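Local coordinates for protein voltage-sensor containing phosphatase (Ciona intestinalis, PDB 3V0D) that probably dephosphorylates membrane phosphoinositides under the control of a voltage sensor, through a PTEN-like phosphatase domain joined to a C2 domain, at residues A[182-187]-A[296-301]; A[178-183]-A[308-313]; A[112-115]-A[121-124]; A[28-33]-A[154-159]. The protein carries 1 engineered substitution. All coordinates share one frame; numbering follows the deposited sequence. Where two conformers were deposited one is given.

Contact 1 (A[182-187]-A[296-301]); sequences VGYFEK and TSLVEG
At the seam between the phosphatase and C2 domains, Tyr184 on helix 176-191 receives Leu298 from the loop that follows strand 290-295. In the conformer described here, the methyl CD1 of Leu298 sits over one face of the phenol ring, 3.7 Å from the Tyr184 ring centroid and 24° off the ring normal, a CH-pi contact. It is displaced toward the rim on the side of the ring's root: Leu298 CD1 comes to 3.5 Å from Tyr184 CD2, while Leu298 CB reaches the far part of the ring at Tyr184 CE2, 3.9 Å away. The two side chains thus run alongside each other in opposite directions. With CG beside its backbone N (chi1 -76°), Tyr184 carries its ring out from the helix toward the C2 loop, and its hydroxyl is hydrogen-bonded to the backbone N of Asn295, at the end of strand 290-295. The contact belongs to the phosphatase-C2 interface, arranged as in PTEN, where the C2 domain packs directly on the catalytic one. The second methyl of Leu298 faces the next turn of the helix, where its CD2 lies 4.1 Å from Lys187 CD. Beyond that methylene the lysine chain bends at its last two torsions, and Lys187 NZ stays 6.1 Å from Glu300 OE1, too far for a salt bridge. Leu298 also touches Tyr192 and Pro197 of the interdomain linker.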
loop_
_atom_site.group_PDB
_atom_site.type_symbol
_atom_site.label_atom_id
_atom_site.label_comp_id
_atom_site.label_asym_id
_atom_site.label_seq_id
_atom_site.Cartn_x
_atom_site.Cartn_y
_atom_site.Cartn_z
ATOM N N VAL A 182 0.078 -1.837 7.225
ATOM C CA VAL A 182 0.991 -1.935 8.366
ATOM C C VAL A 182 0.155 -2.122 9.645
ATOM O O VAL A 182 0.517 -2.905 10.534
ATOM C CB VAL A 182 1.963 -0.742 8.464
ATOM C CG1 VAL A 182 2.927 -0.932 9.618
ATOM C CG2 VAL A 182 2.736 -0.570 7.157
ATOM N N GLY A 183 -0.975 -1.416 9.744
ATOM C CA GLY A 183 -1.879 -1.592 10.876
ATOM C C GLY A 183 -2.442 -2.994 10.951
ATOM O O GLY A 183 -2.568 -3.563 12.040
ATOM N N TYR A 184 -2.791 -3.577 9.805
ATOM C CA TYR A 184 -3.217 -4.961 9.775
ATOM C C TYR A 184 -2.128 -5.884 10.327
ATOM O O TYR A 184 -2.427 -6.821 11.091
ATOM C CB TYR A 184 -3.540 -5.398 8.362
ATOM C CG TYR A 184 -4.852 -4.919 7.756
ATOM C CD1 TYR A 184 -5.065 -5.102 6.392
ATOM C CD2 TYR A 184 -5.885 -4.341 8.504
ATOM C CE1 TYR A 184 -6.278 -4.791 5.797
ATOM C CE2 TYR A 184 -7.109 -4.017 7.914
ATOM C CZ TYR A 184 -7.311 -4.279 6.560
ATOM O OH TYR A 184 -8.507 -4.010 5.932
ATOM N N PHE A 185 -0.867 -5.654 9.942
ATOM C CA PHE A 185 0.209 -6.466 10.475
ATOM C C PHE A 185 0.316 -6.329 12.002
ATOM O O PHE A 185 0.480 -7.321 12.706
ATOM C CB PHE A 185 1.540 -6.155 9.784
ATOM C CG PHE A 185 2.630 -7.046 10.294
ATOM C CD1 PHE A 185 2.596 -8.420 10.055
ATOM C CD2 PHE A 185 3.643 -6.541 11.109
ATOM C CE1 PHE A 185 3.542 -9.268 10.637
ATOM C CE2 PHE A 185 4.597 -7.384 11.652
ATOM C CZ PHE A 185 4.562 -8.735 11.413
ATOM N N GLU A 186 0.218 -5.107 12.503
ATOM C CA GLU A 186 0.216 -4.902 13.949
ATOM C C GLU A 186 -0.884 -5.730 14.616
ATOM O O GLU A 186 -0.652 -6.378 15.648
ATOM C CB GLU A 186 0.040 -3.420 14.253
ATOM C CG GLU A 186 -0.004 -3.110 15.760
ATOM C CD GLU A 186 -0.377 -1.674 16.111
ATOM O OE1 GLU A 186 -0.306 -0.785 15.261
ATOM O OE2 GLU A 186 -0.720 -1.427 17.292
ATOM N N LYS A 187 -2.083 -5.707 14.032
ATOM C CA LYS A 187 -3.211 -6.454 14.583
ATOM C C LYS A 187 -2.963 -7.959 14.530
ATOM O O LYS A 187 -3.340 -8.696 15.464
ATOM C CB LYS A 187 -4.503 -6.101 13.839
ATOM C CG LYS A 187 -5.761 -6.738 14.421
ATOM C CD LYS A 187 -7.046 -6.129 13.877
ATOM C CE LYS A 187 -7.228 -4.685 14.334
ATOM N NZ LYS A 187 -7.177 -4.546 15.827
ATOM N N THR A 296 -10.961 -8.918 3.836
ATOM C CA THR A 296 -12.265 -9.366 4.345
ATOM C C THR A 296 -12.209 -9.928 5.770
ATOM O O THR A 296 -13.158 -9.814 6.524
ATOM C CB THR A 296 -12.904 -10.406 3.426
ATOM O OG1 THR A 296 -12.072 -11.568 3.361
ATOM C CG2 THR A 296 -13.158 -9.871 2.030
ATOM N N SER A 297 -11.085 -10.542 6.139
ATOM C CA SER A 297 -10.934 -11.144 7.467
ATOM C C SER A 297 -10.864 -10.149 8.579
ATOM O O SER A 297 -11.054 -10.503 9.747
ATOM C CB SER A 297 -9.658 -11.931 7.550
ATOM O OG SER A 297 -9.721 -12.978 6.656
ATOM N N LEU A 298 -10.534 -8.910 8.238
ATOM C CA LEU A 298 -10.324 -7.869 9.220
ATOM C C LEU A 298 -11.493 -6.898 9.283
ATOM O O LEU A 298 -11.499 -5.985 10.097
ATOM C CB LEU A 298 -8.919 -7.269 9.174
ATOM C CG LEU A 298 -7.825 -8.302 9.478
ATOM C CD1 LEU A 298 -6.482 -7.685 9.183
ATOM C CD2 LEU A 298 -7.841 -8.782 10.912
ATOM N N VAL A 299 -12.524 -7.143 8.461
ATOM C CA VAL A 299 -13.782 -6.397 8.527
ATOM C C VAL A 299 -14.478 -6.684 9.841
ATOM O O VAL A 299 -14.527 -7.826 10.289
ATOM C CB VAL A 299 -14.700 -6.764 7.331
ATOM C CG1 VAL A 299 -16.117 -6.204 7.508
ATOM C CG2 VAL A 299 -14.104 -6.221 6.063
ATOM N N GLU A 300 -15.014 -5.626 10.433
ATOM C CA GLU A 300 -15.793 -5.733 11.656
ATOM C C GLU A 300 -17.259 -5.473 11.360
ATOM O O GLU A 300 -17.620 -4.471 10.740
ATOM C CB GLU A 300 -15.274 -4.744 12.699
ATOM C CG GLU A 300 -13.803 -4.953 13.038
ATOM C CD GLU A 300 -13.258 -3.900 13.971
ATOM O OE1 GLU A 300 -12.547 -2.989 13.489
ATOM O OE2 GLU A 300 -13.546 -3.984 15.182
ATOM N N GLY A 301 -18.107 -6.393 11.789
ATOM C CA GLY A 301 -19.541 -6.245 11.610
ATOM C C GLY A 301 -19.905 -6.317 10.144
ATOM O O GLY A 301 -19.334 -7.115 9.402
#

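Contact 2 (A[178-183]-A[308-313]); sequences QIRYVG and REEIDN
The backbone oxygen of Glu310 is gripped by both terminal nitrogens of Arg180, the guanidinium group meeting it end-on in the conformer described here. Arg180 NH2 gives the shorter bond, 3.0 Å to Glu310 O with an N-H...O angle of 155°, and arrives in the carbonyl plane on a lone pair. Arg180 NH1 lies 3.2 Å from the same Glu310 O and approaches almost in line with the C=O bond, its own N-H more bent. The oxygen lies close to the guanidinium plane, so both donors can serve one acceptor.

A water continues the link: it accepts from Arg180 NH2 at 2.9 Å and donates to Glu310 OE1 at 2.7 Å. The carboxylate itself is turned 65° from the guanidinium plane, with Arg180 NH2 and Glu310 OE1 4.6 Å apart, and its other oxygen takes the backbone N of Lys307. Arginine and glutamate therefore meet through a carbonyl and a water rather than through a direct salt bridge. CG of Arg180 stands anti to the backbone N (chi1 177°), and a bend at chi3 swings the guanidinium round to the short 3-10 segment 308-310 of the C2 domain. Arg180 NE is hydrogen-bonded to Trp293 O of strand 290-295, so one arginine of the phosphatase domain holds two separate C2 backbone carbonyls. One turn of helix earlier, Ser177 is hydrogen-bonded to Asp312 OD1. With three nitrogens committed, the guanidinium plane has little freedom to rotate, and the nearby carboxylates of Glu310 and Asp312 probably help to balance its positive charge.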
loop_
_atom_site.group_PDB
_atom_site.type_symbol
_atom_site.label_atom_id
_atom_site.label_comp_id
_atom_site.label_asym_id
_atom_site.label_seq_id
_atom_site.Cartn_x
_atom_site.Cartn_y
_atom_site.Cartn_z
ATOM N N GLN A 178 -1.514 1.592 2.274
ATOM C CA GLN A 178 -0.221 1.171 2.808
ATOM C C GLN A 178 -0.182 1.345 4.329
ATOM O O GLN A 178 0.220 0.431 5.071
ATOM C CB GLN A 178 0.912 1.906 2.097
ATOM C CG GLN A 178 1.091 1.408 0.671
ATOM C CD GLN A 178 1.989 2.264 -0.190
ATOM O OE1 GLN A 178 2.358 3.385 0.169
ATOM N NE2 GLN A 178 2.343 1.729 -1.359
ATOM N N ILE A 179 -0.650 2.492 4.824
ATOM C CA ILE A 179 -0.770 2.690 6.266
ATOM C C ILE A 179 -1.680 1.638 6.889
ATOM O O ILE A 179 -1.346 1.040 7.940
ATOM C CB ILE A 179 -1.273 4.126 6.559
ATOM C CG1 ILE A 179 -0.196 5.134 6.189
ATOM C CG2 ILE A 179 -1.705 4.294 8.018
ATOM C CD1 ILE A 179 -0.700 6.588 6.166
ATOM N N ARG A 180 -2.837 1.398 6.272
ATOM C CA ARG A 180 -3.779 0.423 6.784
ATOM C C ARG A 180 -3.141 -0.967 6.878
ATOM O O ARG A 180 -3.396 -1.697 7.835
ATOM C CB ARG A 180 -5.019 0.416 5.901
ATOM C CG ARG A 180 -6.046 -0.616 6.286
ATOM C CD ARG A 180 -7.425 -0.319 5.675
ATOM N NE ARG A 180 -7.405 0.223 4.317
ATOM C CZ ARG A 180 -7.536 1.506 3.971
ATOM N NH1 ARG A 180 -7.479 1.800 2.693
ATOM N NH2 ARG A 180 -7.737 2.492 4.846
ATOM N N TYR A 181 -2.350 -1.353 5.882
ATOM C CA TYR A 181 -1.780 -2.693 5.852
ATOM C C TYR A 181 -0.700 -2.883 6.910
ATOM O O TYR A 181 -0.583 -3.977 7.474
ATOM C CB TYR A 181 -1.332 -3.062 4.422
ATOM C CG TYR A 181 -2.482 -3.703 3.665
ATOM C CD1 TYR A 181 -3.697 -3.027 3.468
ATOM C CD2 TYR A 181 -2.396 -5.027 3.234
ATOM C CE1 TYR A 181 -4.763 -3.621 2.878
ATOM C CE2 TYR A 181 -3.505 -5.660 2.649
ATOM C CZ TYR A 181 -4.684 -4.951 2.492
ATOM O OH TYR A 181 -5.806 -5.553 1.964
ATOM N N VAL A 182 0.078 -1.837 7.225
ATOM C CA VAL A 182 0.991 -1.935 8.366
ATOM C C VAL A 182 0.155 -2.122 9.645
ATOM O O VAL A 182 0.517 -2.905 10.534
ATOM C CB VAL A 182 1.963 -0.742 8.464
ATOM C CG1 VAL A 182 2.927 -0.932 9.618
ATOM C CG2 VAL A 182 2.736 -0.570 7.157
ATOM N N GLY A 183 -0.975 -1.416 9.744
ATOM C CA GLY A 183 -1.879 -1.592 10.876
ATOM C C GLY A 183 -2.442 -2.994 10.951
ATOM O O GLY A 183 -2.568 -3.563 12.040
ATOM N N ARG A 308 -11.809 10.450 4.767
ATOM C CA ARG A 308 -11.028 11.014 3.666
ATOM C C ARG A 308 -9.560 10.584 3.726
ATOM O O ARG A 308 -8.979 10.164 2.730
ATOM C CB ARG A 308 -11.137 12.546 3.683
ATOM C CG ARG A 308 -10.313 13.235 2.620
ATOM C CD ARG A 308 -10.503 14.740 2.643
ATOM N NE ARG A 308 -9.964 15.307 3.875
ATOM C CZ ARG A 308 -10.088 16.581 4.233
ATOM N NH1 ARG A 308 -10.722 17.454 3.433
ATOM N NH2 ARG A 308 -9.557 16.990 5.382
ATOM N N GLU A 309 -8.971 10.686 4.908
ATOM C CA GLU A 309 -7.553 10.382 5.102
ATOM C C GLU A 309 -7.229 8.905 4.915
ATOM O O GLU A 309 -6.065 8.541 4.811
ATOM C CB GLU A 309 -7.186 10.782 6.535
ATOM C CG GLU A 309 -7.250 12.276 6.840
ATOM C CD GLU A 309 -8.641 12.949 6.741
ATOM O OE1 GLU A 309 -8.632 14.118 6.238
ATOM O OE2 GLU A 309 -9.694 12.357 7.179
ATOM N N GLU A 310 -8.267 8.079 4.923
ATOM C CA GLU A 310 -8.136 6.623 4.805
ATOM C C GLU A 310 -8.368 6.092 3.409
ATOM O O GLU A 310 -8.347 4.886 3.208
ATOM C CB GLU A 310 -9.125 5.937 5.739
ATOM C CG GLU A 310 -8.823 6.045 7.218
ATOM C CD GLU A 310 -9.941 5.429 8.010
ATOM O OE1 GLU A 310 -9.744 4.326 8.559
ATOM O OE2 GLU A 310 -11.036 6.025 8.054
ATOM N N ILE A 311 -8.572 6.983 2.438
ATOM C CA ILE A 311 -8.845 6.582 1.053
ATOM C C ILE A 311 -7.668 7.029 0.177
ATOM O O ILE A 311 -7.134 8.122 0.379
ATOM C CB ILE A 311 -10.169 7.225 0.571
ATOM C CG1 ILE A 311 -11.322 6.800 1.471
ATOM C CG2 ILE A 311 -10.463 6.855 -0.901
ATOM C CD1 ILE A 311 -12.609 7.639 1.315
ATOM N N ASP A 312 -7.266 6.184 -0.774
ATOM C CA ASP A 312 -6.127 6.496 -1.616
ATOM C C ASP A 312 -6.522 7.497 -2.679
ATOM O O ASP A 312 -7.364 7.248 -3.549
ATOM C CB ASP A 312 -5.553 5.227 -2.260
ATOM C CG ASP A 312 -5.130 4.181 -1.228
ATOM O OD1 ASP A 312 -5.241 2.981 -1.526
ATOM O OD2 ASP A 312 -4.641 4.587 -0.150
ATOM N N ASN A 313 -5.826 8.636 -2.588
ATOM C CA ASN A 313 -5.837 9.838 -3.447
ATOM C C ASN A 313 -6.436 11.029 -2.675
ATOM O O ASN A 313 -5.784 12.070 -2.558
ATOM C CB ASN A 313 -6.438 9.668 -4.853
ATOM C CG ASN A 313 -5.617 8.719 -5.725
ATOM O OD1 ASN A 313 -4.418 8.506 -5.494
ATOM N ND2 ASN A 313 -6.253 8.196 -6.766
HETATM O O HOH W 1 -7.886 2.503 7.694
#

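Contact 3 (A[112-115]-A[121-124])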
loop_
_atom_site.group_PDB
_atom_site.type_symbol
_atom_site.label_atom_id
_atom_site.label_comp_id
_atom_site.label_asym_id
_atom_site.label_seq_id
_atom_site.Cartn_x
_atom_site.Cartn_y
_atom_site.Cartn_z
ATOM N N VAL A 112 13.754 -15.616 9.314
ATOM C CA VAL A 112 14.663 -16.766 9.203
ATOM C C VAL A 112 16.071 -16.274 8.852
ATOM O O VAL A 112 17.066 -16.701 9.431
ATOM C CB VAL A 112 14.125 -17.797 8.193
ATOM C CG1 VAL A 112 15.163 -18.867 7.852
ATOM C CG2 VAL A 112 12.871 -18.479 8.746
ATOM N N TRP A 113 16.150 -15.367 7.889
ATOM C CA TRP A 113 17.429 -14.826 7.465
ATOM C C TRP A 113 18.122 -14.067 8.586
ATOM O O TRP A 113 19.317 -14.254 8.827
ATOM C CB TRP A 113 17.206 -13.946 6.245
ATOM C CG TRP A 113 18.393 -13.116 5.890
ATOM C CD1 TRP A 113 18.493 -11.769 6.001
ATOM C CD2 TRP A 113 19.632 -13.570 5.349
ATOM N NE1 TRP A 113 19.710 -11.353 5.588
ATOM C CE2 TRP A 113 20.448 -12.438 5.197
ATOM C CE3 TRP A 113 20.141 -14.836 5.014
ATOM C CZ2 TRP A 113 21.742 -12.508 4.683
ATOM C CZ3 TRP A 113 21.440 -14.905 4.507
ATOM C CH2 TRP A 113 22.218 -13.742 4.348
ATOM N N MET A 114 17.384 -13.207 9.281
ATOM C CA MET A 114 17.991 -12.355 10.277
ATOM C C MET A 114 18.364 -13.135 11.543
ATOM O O MET A 114 19.378 -12.856 12.175
ATOM C CB MET A 114 17.096 -11.145 10.568
ATOM C CG MET A 114 16.957 -10.219 9.336
ATOM S SD MET A 114 18.481 -9.378 8.960
ATOM C CE MET A 114 18.119 -7.852 9.735
ATOM N N THR A 115 17.594 -14.148 11.898
ATOM C CA THR A 115 17.856 -14.802 13.179
ATOM C C THR A 115 19.157 -15.579 13.131
ATOM O O THR A 115 19.783 -15.820 14.164
ATOM C CB THR A 115 16.685 -15.750 13.486
ATOM O OG1 THR A 115 15.474 -15.000 13.550
ATOM C CG2 THR A 115 16.863 -16.381 14.812
ATOM N N VAL A 121 22.021 -8.382 7.090
ATOM C CA VAL A 121 21.230 -7.216 6.747
ATOM C C VAL A 121 20.188 -7.574 5.699
ATOM O O VAL A 121 20.336 -8.533 4.916
ATOM C CB VAL A 121 22.099 -6.011 6.258
ATOM C CG1 VAL A 121 23.200 -5.721 7.263
ATOM C CG2 VAL A 121 22.683 -6.220 4.874
ATOM N N ILE A 122 19.132 -6.759 5.684
ATOM C CA ILE A 122 18.132 -6.791 4.635
ATOM C C ILE A 122 18.107 -5.440 3.969
ATOM O O ILE A 122 18.185 -4.399 4.626
ATOM C CB ILE A 122 16.731 -7.209 5.155
ATOM C CG1 ILE A 122 16.168 -6.264 6.222
ATOM C CG2 ILE A 122 16.777 -8.655 5.647
ATOM C CD1 ILE A 122 14.809 -6.707 6.788
ATOM N N ALA A 123 17.973 -5.462 2.641
ATOM C CA ALA A 123 17.860 -4.235 1.849
ATOM C C ALA A 123 16.588 -4.329 1.043
ATOM O O ALA A 123 16.466 -5.197 0.164
ATOM C CB ALA A 123 19.080 -4.031 0.955
ATOM N N ILE A 124 15.651 -3.453 1.366
ATOM C CA ILE A 124 14.323 -3.448 0.768
ATOM C C ILE A 124 14.259 -2.314 -0.232
ATOM O O ILE A 124 14.627 -1.183 0.085
ATOM C CB ILE A 124 13.257 -3.331 1.862
ATOM C CG1 ILE A 124 13.389 -4.520 2.844
ATOM C CG2 ILE A 124 11.867 -3.268 1.263
ATOM C CD1 ILE A 124 12.614 -4.398 4.129
#
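Trp113, near the end of helix 100-115, reaches across to strand 121-125 and donates its indole N-H to a backbone carbonyl: Trp113 NE1 lies 3.0 Å from Val121 O, with an N-H...O angle of 160°. The oxygen lies near the indole plane, but the donor stands well above the plane of the carbonyl, 55° out of it. Trp113 CG lies opposite the main-chain nitrogen (chi1 168°), which swings the five-membered ring to the strand. The neighbouring edge atom, Trp113 CD1, then meets the methyl Ile122 CG2 at 3.6 Å.

Met114 comes to the same methyl by another path. Its chain folds at chi2 and chi3, bringing Met114 SD to 3.8 Å from Ile122 CG2 while the side chains cross at about a right angle. Ile122 has CG1 between N and the carbonyl carbon, which turns CG2 toward the helix as the shared meeting point.

The contact closes a helix-to-strand connection of the phosphatase domain's alpha/beta fold, with His120 from the intervening loop stacked on the indole. One directional N-H bond fixes where the tryptophan edge meets the strand, while the thioether and methyl fill in beside it by undirected apolar packing.

Contact 4 (A[28-33]-A[154-159]). With PO4 (phosphate ion), chain D.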
loop_
_atom_site.group_PDB
_atom_site.type_symbol
_atom_site.label_atom_id
_atom_site.label_comp_id
_atom_site.label_asym_id
_atom_site.label_seq_id
_atom_site.Cartn_x
_atom_site.Cartn_y
_atom_site.Cartn_z
ATOM N N THR A 28 19.567 4.203 2.162
ATOM C CA THR A 28 19.452 4.692 3.523
ATOM C C THR A 28 19.561 3.528 4.490
ATOM O O THR A 28 18.814 2.546 4.354
ATOM C CB THR A 28 18.069 5.360 3.740
ATOM O OG1 THR A 28 17.868 6.409 2.777
ATOM C CG2 THR A 28 17.895 5.881 5.173
ATOM N N TYR A 29 20.426 3.637 5.498
ATOM C CA TYR A 29 20.392 2.731 6.641
ATOM C C TYR A 29 19.284 3.182 7.579
ATOM O O TYR A 29 19.440 4.120 8.356
ATOM C CB TYR A 29 21.736 2.683 7.371
ATOM C CG TYR A 29 22.766 1.849 6.669
ATOM C CD1 TYR A 29 23.564 2.386 5.659
ATOM C CD2 TYR A 29 22.924 0.510 6.993
ATOM C CE1 TYR A 29 24.520 1.617 5.017
ATOM C CE2 TYR A 29 23.883 -0.284 6.362
ATOM C CZ TYR A 29 24.678 0.280 5.364
ATOM O OH TYR A 29 25.631 -0.471 4.719
ATOM N N VAL A 30 18.119 2.566 7.447
ATOM C CA VAL A 30 17.005 2.837 8.354
ATOM C C VAL A 30 17.392 2.448 9.786
ATOM O O VAL A 30 17.128 3.201 10.721
ATOM C CB VAL A 30 15.723 2.137 7.864
ATOM C CG1 VAL A 30 14.584 2.322 8.875
ATOM C CG2 VAL A 30 15.318 2.686 6.471
ATOM N N THR A 31 18.040 1.285 9.899
ATOM C CA THR A 31 18.807 0.892 11.081
ATOM C C THR A 31 20.158 0.400 10.570
ATOM O O THR A 31 20.390 0.374 9.362
ATOM C CB THR A 31 18.148 -0.218 11.882
ATOM O OG1 THR A 31 18.286 -1.442 11.164
ATOM C CG2 THR A 31 16.663 0.066 12.180
ATOM N N ASP A 32 21.055 -0.015 11.464
ATOM C CA ASP A 32 22.327 -0.591 11.004
ATOM C C ASP A 32 22.150 -1.827 10.139
ATOM O O ASP A 32 23.067 -2.160 9.398
ATOM C CB ASP A 32 23.238 -1.039 12.165
ATOM C CG ASP A 32 23.693 0.070 13.069
ATOM O OD1 ASP A 32 24.251 -0.288 14.127
ATOM O OD2 ASP A 32 23.532 1.261 12.743
ATOM N N HIS A 33 21.014 -2.536 10.276
ATOM C CA HIS A 33 20.840 -3.806 9.549
ATOM C C HIS A 33 19.655 -3.824 8.610
ATOM O O HIS A 33 19.375 -4.862 8.036
ATOM C CB HIS A 33 20.791 -5.003 10.514
ATOM C CG HIS A 33 22.016 -5.110 11.367
ATOM N ND1 HIS A 33 22.051 -4.683 12.672
ATOM C CD2 HIS A 33 23.259 -5.575 11.090
ATOM C CE1 HIS A 33 23.259 -4.885 13.166
ATOM N NE2 HIS A 33 24.011 -5.419 12.228
ATOM N N LEU A 154 5.941 3.592 11.193
ATOM C CA LEU A 154 5.775 4.368 9.960
ATOM C C LEU A 154 6.459 5.716 10.080
ATOM O O LEU A 154 7.138 6.151 9.162
ATOM C CB LEU A 154 4.283 4.570 9.677
ATOM C CG LEU A 154 3.604 3.326 9.118
ATOM C CD1 LEU A 154 2.105 3.393 9.334
ATOM C CD2 LEU A 154 3.928 3.202 7.628
ATOM N N GLU A 155 6.271 6.403 11.203
ATOM C CA GLU A 155 6.885 7.704 11.379
ATOM C C GLU A 155 8.388 7.579 11.438
ATOM O O GLU A 155 9.082 8.447 10.919
ATOM C CB GLU A 155 6.343 8.373 12.626
ATOM C CG GLU A 155 4.940 8.868 12.415
ATOM C CD GLU A 155 4.431 9.809 13.460
ATOM O OE1 GLU A 155 3.253 10.192 13.336
ATOM O OE2 GLU A 155 5.176 10.179 14.381
ATOM N N TYR A 156 8.914 6.512 12.031
ATOM C CA TYR A 156 10.357 6.300 12.057
ATOM C C TYR A 156 10.894 6.102 10.633
ATOM O O TYR A 156 11.888 6.732 10.223
ATOM C CB TYR A 156 10.734 5.131 12.969
ATOM C CG TYR A 156 12.213 4.899 12.978
ATOM C CD1 TYR A 156 13.056 5.746 13.706
ATOM C CD2 TYR A 156 12.788 3.832 12.295
ATOM C CE1 TYR A 156 14.427 5.566 13.712
ATOM C CE2 TYR A 156 14.160 3.636 12.308
ATOM C CZ TYR A 156 14.975 4.505 13.003
ATOM O OH TYR A 156 16.341 4.326 13.032
ATOM N N PHE A 157 10.238 5.242 9.856
ATOM C CA PHE A 157 10.641 5.077 8.464
ATOM C C PHE A 157 10.620 6.422 7.746
ATOM O O PHE A 157 11.576 6.777 7.049
ATOM C CB PHE A 157 9.708 4.079 7.741
ATOM C CG PHE A 157 10.000 4.004 6.279
ATOM C CD1 PHE A 157 11.094 3.284 5.796
ATOM C CD2 PHE A 157 9.211 4.699 5.364
ATOM C CE1 PHE A 157 11.386 3.259 4.428
ATOM C CE2 PHE A 157 9.504 4.671 3.988
ATOM C CZ PHE A 157 10.591 3.950 3.531
ATOM N N GLY A 158 9.528 7.159 7.928
ATOM C CA GLY A 158 9.425 8.459 7.268
ATOM C C GLY A 158 10.547 9.401 7.704
ATOM O O GLY A 158 11.114 10.088 6.866
ATOM N N SER A 159 10.891 9.398 8.990
ATOM C CA SER A 159 11.940 10.271 9.514
ATOM C C SER A 159 13.306 9.935 8.954
ATOM O O SER A 159 14.177 10.798 8.860
ATOM C CB SER A 159 11.977 10.227 11.048
ATOM O OG SER A 159 12.633 9.083 11.587
HETATM P P PO4 D . 20.033 -4.503 15.537
HETATM O O1 PO4 D . 19.611 -5.940 15.344
HETATM O O2 PO4 D . 21.450 -4.551 16.078
HETATM O O3 PO4 D . 20.006 -3.849 14.171
HETATM O O4 PO4 D . 19.114 -3.820 16.497
#
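Tyr156 and Val30 meet through a short polar bond: the phenol donates from Tyr156 OH to Val30 O over 2.7 Å, at a C=O...O angle of 167°. The carbonyl oxygen lies at the ring edge, near the ring plane. Beside this bond the valine side chain runs antiparallel to the tyrosine, and its methyl Val30 CG1 touches Tyr156 CE2 at 3.7 Å. The other methyl, Val30 CG2, approaches Phe157 more loosely, 4.3 Å from CD1 of that ring. A chi1 of 179° sets the Tyr156 ring trans to the main-chain N and carries the hydroxyl away from helix 150-161 as far as the chain corner at Val30.

Behind that corner the loop is braced by an ST turn, in which His33 N donates to Thr31 OG1 at 3.1 Å. His33 ND1 in turn gives a nearly straight bond, 170° at the hydrogen and 2.7 Å long, to phosphate O3. The phosphate, probably from the crystallisation liquor, is also held by Lys146. On the helix, Ser159 OG donates to Tyr156 O at 2.8 Å, within a single turn.

Farther out, Tyr156 touches Leu141 and Phe157 touches Val137 and Ser138, all on helix 131-143, while Val30 and Phe157 both touch Ala36 of strand 34-41. The pair ties the corner after strand 27-29, beside strand 34-41, to helix 150-161, with helix 131-143 packed alongside.

Contacts 1 and 2 share helix 176-191 and join the phosphatase domain to two separate loops of the C2 domain; both are surface contacts. Contact 1 is apolar across its segments, a methyl over a phenol face, whereas contact 2 is polar and water-assisted. Contacts 3 and 4 are partly buried inside the phosphatase domain, each combining one aromatic donor to a backbone carbonyl with methyl packing. They meet at the central sheet, where Ile122 N lies 3.0 Å from His33 O, a probable hydrogen bond. Leu154 of contact 4 packs on Val182 and Ile179, linking helix 150-161 to the interface helix. Contact 3 remains about 11 Å, nearest atoms, from contacts 1 and 2.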